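Local atomic coordinates of halohydrin dehalogenase (Rhizobium radiobacter, PDB entry 4IY1), a protein that catalyses dehalogenation of vicinal halohydrins to epoxides, releasing halide, and probably also the reverse opening of epoxides by nucleophiles such as cyanide. Residues S2-G14 against H26-E40. The protein carries 37 engineered substitutions. Residues are numbered along the deposited sequence; the frame is centred on the assembly and turned at random.
Sequences STAIVTNVKHFGG and HTVACHDESFKHQDE. Engineered in segment 26-40: His37 (natural residue Gln), Gln38 (natural residue Lys).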
loop_
_atom_site.group_PDB
_atom_site.type_symbol
_atom_site.label_atom_id
_atom_site.label_comp_id
_atom_site.label_asym_id
_atom_site.label_seq_id
_atom_site.Cartn_x
_atom_site.Cartn_y
_atom_site.Cartn_z
ATOM N N SER B 2 -28.936 -10.853 -17.815
ATOM C CA SER B 2 -27.518 -10.629 -17.457
ATOM C C SER B 2 -26.692 -11.875 -17.716
ATOM O O SER B 2 -27.098 -12.979 -17.369
ATOM C CB SER B 2 -27.401 -10.205 -15.995
ATOM O OG SER B 2 -26.038 -10.058 -15.623
ATOM N N THR B 3 -25.563 -11.687 -18.390
ATOM C CA THR B 3 -24.730 -12.788 -18.880
ATOM C C THR B 3 -23.312 -12.633 -18.329
ATOM O O THR B 3 -22.753 -11.532 -18.360
ATOM C CB THR B 3 -24.623 -12.755 -20.423
ATOM O OG1 THR B 3 -25.931 -12.834 -21.015
ATOM C CG2 THR B 3 -23.779 -13.918 -20.934
ATOM N N ALA B 4 -22.719 -13.729 -17.870
ATOM C CA ALA B 4 -21.390 -13.665 -17.265
ATOM C C ALA B 4 -20.546 -14.756 -17.888
ATOM O O ALA B 4 -21.093 -15.701 -18.451
ATOM C CB ALA B 4 -21.477 -13.870 -15.749
ATOM N N ILE B 5 -19.225 -14.546 -17.901
ATOM C CA ILE B 5 -18.238 -15.567 -18.274
ATOM C C ILE B 5 -17.253 -15.740 -17.153
ATOM O O ILE B 5 -16.654 -14.764 -16.687
ATOM C CB ILE B 5 -17.370 -15.125 -19.458
ATOM C CG1 ILE B 5 -18.229 -14.668 -20.615
ATOM C CG2 ILE B 5 -16.405 -16.228 -19.876
ATOM C CD1 ILE B 5 -17.431 -13.892 -21.634
ATOM N N VAL B 6 -16.985 -16.992 -16.819
ATOM C CA VAL B 6 -15.941 -17.336 -15.865
ATOM C C VAL B 6 -15.000 -18.271 -16.613
ATOM O O VAL B 6 -15.452 -19.153 -17.344
ATOM C CB VAL B 6 -16.540 -18.079 -14.633
ATOM C CG1 VAL B 6 -15.458 -18.475 -13.639
ATOM C CG2 VAL B 6 -17.619 -17.256 -13.962
ATOM N N THR B 7 -13.713 -17.966 -16.572
ATOM C CA THR B 7 -12.717 -18.748 -17.259
ATOM C C THR B 7 -12.166 -19.797 -16.313
ATOM O O THR B 7 -12.273 -19.659 -15.077
ATOM C CB THR B 7 -11.544 -17.853 -17.769
ATOM O OG1 THR B 7 -10.920 -17.170 -16.655
ATOM C CG2 THR B 7 -12.068 -16.814 -18.783
ATOM N N ASN B 8 -11.492 -20.790 -16.883
ATOM C CA ASN B 8 -10.835 -21.825 -16.108
ATOM C C ASN B 8 -11.739 -22.388 -15.009
ATOM O O ASN B 8 -11.339 -22.540 -13.860
ATOM C CB ASN B 8 -9.505 -21.302 -15.543
ATOM C CG ASN B 8 -8.485 -20.999 -16.639
ATOM O OD1 ASN B 8 -8.355 -21.746 -17.613
ATOM N ND2 ASN B 8 -7.790 -19.883 -16.506
ATOM N N VAL B 9 -12.966 -22.722 -15.382
ATOM C CA VAL B 9 -14.029 -22.857 -14.414
ATOM C C VAL B 9 -13.802 -24.006 -13.437
ATOM O O VAL B 9 -14.312 -23.974 -12.326
ATOM C CB VAL B 9 -15.411 -22.966 -15.080
ATOM C CG1 VAL B 9 -15.592 -24.347 -15.709
ATOM C CG2 VAL B 9 -16.505 -22.693 -14.060
ATOM N N LYS B 10 -12.928 -24.941 -13.794
ATOM C CA LYS B 10 -12.659 -26.108 -12.941
ATOM C C LYS B 10 -11.600 -25.864 -11.880
ATOM O O LYS B 10 -11.287 -26.772 -11.111
ATOM C CB LYS B 10 -12.254 -27.311 -13.781
ATOM C CG LYS B 10 -13.370 -27.832 -14.696
ATOM C CD LYS B 10 -12.863 -28.996 -15.544
ATOM C CE LYS B 10 -13.993 -29.924 -15.982
ATOM N NZ LYS B 10 -13.514 -30.965 -16.943
ATOM N N HIS B 11 -11.025 -24.666 -11.845
ATOM C CA HIS B 11 -9.895 -24.418 -10.943
ATOM C C HIS B 11 -10.015 -23.133 -10.190
ATOM O O HIS B 11 -10.755 -22.221 -10.607
ATOM C CB HIS B 11 -8.578 -24.437 -11.709
ATOM C CG HIS B 11 -8.436 -25.607 -12.654
ATOM N ND1 HIS B 11 -7.924 -26.794 -12.265
ATOM C CD2 HIS B 11 -8.707 -25.722 -14.021
ATOM C CE1 HIS B 11 -7.915 -27.642 -13.317
ATOM N NE2 HIS B 11 -8.411 -26.987 -14.384
ATOM N N PHE B 12 -9.178 -22.999 -9.156
ATOM C CA PHE B 12 -8.988 -21.732 -8.435
ATOM C C PHE B 12 -10.339 -21.176 -8.006
ATOM O O PHE B 12 -11.030 -21.803 -7.212
ATOM C CB PHE B 12 -8.195 -20.725 -9.305
ATOM C CG PHE B 12 -7.530 -19.591 -8.519
ATOM C CD1 PHE B 12 -7.372 -19.657 -7.130
ATOM C CD2 PHE B 12 -7.037 -18.477 -9.185
ATOM C CE1 PHE B 12 -6.704 -18.649 -6.432
ATOM C CE2 PHE B 12 -6.402 -17.449 -8.497
ATOM C CZ PHE B 12 -6.206 -17.546 -7.121
ATOM N N GLY B 13 -10.720 -20.002 -8.531
ATOM C CA GLY B 13 -11.972 -19.355 -8.137
ATOM C C GLY B 13 -13.151 -19.767 -8.988
ATOM O O GLY B 13 -14.251 -19.212 -8.861
ATOM N N GLY B 14 -12.890 -20.654 -9.949
ATOM C CA GLY B 14 -13.857 -20.954 -10.999
ATOM C C GLY B 14 -15.258 -21.361 -10.541
ATOM O O GLY B 14 -16.244 -20.719 -10.918
ATOM N N HIS B 26 -27.823 -14.830 -12.990
ATOM C CA HIS B 26 -27.048 -14.595 -14.211
ATOM C C HIS B 26 -27.050 -15.860 -15.031
ATOM O O HIS B 26 -26.889 -16.973 -14.491
ATOM C CB HIS B 26 -25.592 -14.213 -13.887
ATOM C CG HIS B 26 -25.456 -12.993 -13.013
ATOM N ND1 HIS B 26 -25.681 -11.749 -13.465
ATOM C CD2 HIS B 26 -25.116 -12.863 -11.666
ATOM C CE1 HIS B 26 -25.542 -10.867 -12.454
ATOM N NE2 HIS B 26 -25.197 -11.550 -11.354
ATOM N N THR B 27 -27.149 -15.701 -16.352
ATOM C CA THR B 27 -26.753 -16.765 -17.261
ATOM C C THR B 27 -25.231 -16.819 -17.391
ATOM O O THR B 27 -24.625 -15.906 -17.957
ATOM C CB THR B 27 -27.347 -16.537 -18.654
ATOM O OG1 THR B 27 -28.752 -16.335 -18.528
ATOM C CG2 THR B 27 -27.095 -17.727 -19.528
ATOM N N VAL B 28 -24.643 -17.930 -16.956
ATOM C CA VAL B 28 -23.210 -18.067 -16.816
ATOM C C VAL B 28 -22.595 -18.963 -17.875
ATOM O O VAL B 28 -22.727 -20.189 -17.817
ATOM C CB VAL B 28 -22.838 -18.620 -15.427
ATOM C CG1 VAL B 28 -21.326 -18.557 -15.211
ATOM C CG2 VAL B 28 -23.562 -17.825 -14.351
ATOM N N ALA B 29 -21.810 -18.357 -18.766
ATOM C CA ALA B 29 -20.961 -19.114 -19.678
ATOM C C ALA B 29 -19.624 -19.420 -19.034
ATOM O O ALA B 29 -19.058 -18.577 -18.322
ATOM C CB ALA B 29 -20.770 -18.351 -20.969
ATOM N N CYS B 30 -19.142 -20.637 -19.251
ATOM C CA CYS B 30 -17.942 -21.131 -18.584
ATOM C C CYS B 30 -16.911 -21.542 -19.603
ATOM O O CYS B 30 -17.224 -22.226 -20.590
ATOM C CB CYS B 30 -18.259 -22.347 -17.726
ATOM S SG CYS B 30 -19.479 -22.043 -16.445
ATOM N N HIS B 31 -15.659 -21.274 -19.273
ATOM C CA HIS B 31 -14.564 -21.665 -20.118
ATOM C C HIS B 31 -13.647 -22.566 -19.350
ATOM O O HIS B 31 -13.532 -22.465 -18.118
ATOM C CB HIS B 31 -13.846 -20.420 -20.646
ATOM C CG HIS B 31 -12.357 -20.602 -20.852
ATOM N ND1 HIS B 31 -11.492 -20.718 -19.828
ATOM C CD2 HIS B 31 -11.600 -20.683 -22.014
ATOM C CE1 HIS B 31 -10.254 -20.933 -20.308
ATOM N NE2 HIS B 31 -10.317 -20.894 -21.644
ATOM N N ASP B 32 -13.073 -23.539 -20.047
ATOM C CA ASP B 32 -12.028 -24.365 -19.472
ATOM C C ASP B 32 -11.210 -24.997 -20.579
ATOM O O ASP B 32 -11.703 -25.196 -21.709
ATOM C CB ASP B 32 -12.621 -25.461 -18.583
ATOM C CG ASP B 32 -11.591 -26.086 -17.687
ATOM O OD1 ASP B 32 -11.054 -27.151 -18.034
ATOM O OD2 ASP B 32 -11.239 -25.479 -16.665
ATOM N N GLU B 33 -9.941 -25.233 -20.280
ATOM C CA GLU B 33 -9.028 -25.826 -21.248
ATOM C C GLU B 33 -9.602 -27.180 -21.686
ATOM O O GLU B 33 -9.651 -27.508 -22.878
ATOM C CB GLU B 33 -7.639 -25.978 -20.612
ATOM C CG GLU B 33 -6.506 -26.240 -21.585
ATOM C CD GLU B 33 -5.131 -26.106 -20.937
ATOM O OE1 GLU B 33 -4.979 -25.276 -20.013
ATOM O OE2 GLU B 33 -4.182 -26.798 -21.375
ATOM N N SER B 34 -10.188 -27.887 -20.730
ATOM C CA SER B 34 -10.656 -29.231 -20.981
ATOM C C SER B 34 -11.904 -29.234 -21.862
ATOM O O SER B 34 -12.288 -30.270 -22.391
ATOM C CB SER B 34 -10.907 -29.963 -19.674
ATOM O OG SER B 34 -12.210 -29.690 -19.197
ATOM N N PHE B 35 -12.534 -28.078 -22.034
ATOM C CA PHE B 35 -13.706 -28.007 -22.895
ATOM C C PHE B 35 -13.319 -28.044 -24.368
ATOM O O PHE B 35 -14.145 -27.750 -25.234
ATOM C CB PHE B 35 -14.557 -26.772 -22.609
ATOM C CG PHE B 35 -15.181 -26.760 -21.249
ATOM C CD1 PHE B 35 -15.691 -25.586 -20.718
ATOM C CD2 PHE B 35 -15.170 -27.894 -20.455
ATOM C CE1 PHE B 35 -16.212 -25.555 -19.436
ATOM C CE2 PHE B 35 -15.738 -27.886 -19.193
ATOM C CZ PHE B 35 -16.263 -26.717 -18.683
ATOM N N LYS B 36 -12.037 -28.278 -24.632
ATOM C CA LYS B 36 -11.547 -28.591 -25.979
ATOM C C LYS B 36 -12.161 -29.905 -26.464
ATOM O O LYS B 36 -12.643 -30.009 -27.588
ATOM C CB LYS B 36 -10.026 -28.739 -25.959
ATOM C CG LYS B 36 -9.276 -27.420 -26.015
ATOM C CD LYS B 36 -7.783 -27.629 -26.246
ATOM C CE LYS B 36 -7.293 -28.867 -25.522
ATOM N NZ LYS B 36 -6.377 -28.485 -24.417
ATOM N N HIS B 37 -12.123 -30.903 -25.593
ATOM C CA HIS B 37 -12.689 -32.209 -25.856
ATOM C C HIS B 37 -14.145 -32.267 -25.484
ATOM O O HIS B 37 -14.494 -32.168 -24.297
ATOM C CB HIS B 37 -11.919 -33.230 -25.038
ATOM C CG HIS B 37 -10.451 -32.924 -24.930
ATOM N ND1 HIS B 37 -9.841 -32.722 -23.747
ATOM C CD2 HIS B 37 -9.491 -32.697 -25.912
ATOM C CE1 HIS B 37 -8.542 -32.443 -23.959
ATOM N NE2 HIS B 37 -8.327 -32.443 -25.284
ATOM N N GLN B 38 -15.000 -32.529 -26.472
ATOM C CA GLN B 38 -16.449 -32.568 -26.252
ATOM C C GLN B 38 -16.943 -33.630 -25.260
ATOM O O GLN B 38 -18.010 -33.474 -24.674
ATOM C CB GLN B 38 -17.200 -32.694 -27.569
ATOM C CG GLN B 38 -17.260 -34.115 -28.088
ATOM C CD GLN B 38 -18.321 -34.288 -29.151
ATOM O OE1 GLN B 38 -18.940 -33.316 -29.590
ATOM N NE2 GLN B 38 -18.535 -35.528 -29.578
ATOM N N ASP B 39 -16.173 -34.698 -25.064
ATOM C CA ASP B 39 -16.399 -35.582 -23.919
ATOM C C ASP B 39 -16.547 -34.699 -22.695
ATOM O O ASP B 39 -17.634 -34.582 -22.128
ATOM C CB ASP B 39 -15.212 -36.522 -23.699
ATOM C CG ASP B 39 -14.354 -36.648 -24.952
ATOM O OD1 ASP B 39 -14.898 -37.089 -26.021
ATOM O OD2 ASP B 39 -13.136 -36.308 -24.877
ATOM N N GLU B 40 -15.454 -34.022 -22.353
ATOM C CA GLU B 40 -15.361 -33.223 -21.144
ATOM C C GLU B 40 -16.429 -32.135 -21.087
ATOM O O GLU B 40 -17.071 -31.936 -20.054
ATOM C CB GLU B 40 -13.968 -32.610 -21.040
ATOM C CG GLU B 40 -12.844 -33.637 -21.059
ATOM C CD GLU B 40 -12.445 -34.082 -19.663
ATOM O OE1 GLU B 40 -11.905 -35.197 -19.524
ATOM O OE2 GLU B 40 -12.639 -33.313 -18.698
HETATM O O HOH W 1 -8.787 -24.486 -17.555
HETATM O O HOH W 2 -9.261 -28.335 -16.844
#
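Strands 3-6 and 27-30 are the paired parallel strands of the first beta-alpha-beta unit of a Rossmann-like fold, as in short-chain dehydrogenases/reductases. Helix 14-23 makes the crossover between them. Thr27 O accepts from Ala4 N, and Ala4 O from Ala29 N at 2.8 Å. Beside the strand start, Ser2 OG and His26 ND1 are hydrogen-bonded at the ring edge (2.8 Å). Past the strand ends, the His31 ring takes Asn8 N on its edge at ND1 (2.9 Å, N-H...N 173°), while His31 O accepts from Val9 N. Asn8 ND2 turns to Asn79 O. Val9 divides its branches: CG2 meets Cys30 SG and CG1 lies 3.9 Å from Phe35 CZ. Asp32 CG stands anti to the backbone N (chi1 -164°), which brings OD2 to a weak bond from Lys10 N at 3.4 Å. Asp32 OD1 closes an Asx turn with Ser34 N and also accepts from Ser34 OG, the two donors on opposite faces of the carboxylate. Without this carboxylate, as with an alanine here, Ser34 N and Lys10 N would probably lose their acceptor. The extended Lys10 chain crosses the Asp32 carboxylate at about a right angle, and its NZ donates to Ser34 OG at 2.9 Å and forms a salt bridge with Glu40 OE2 at 3.1 Å.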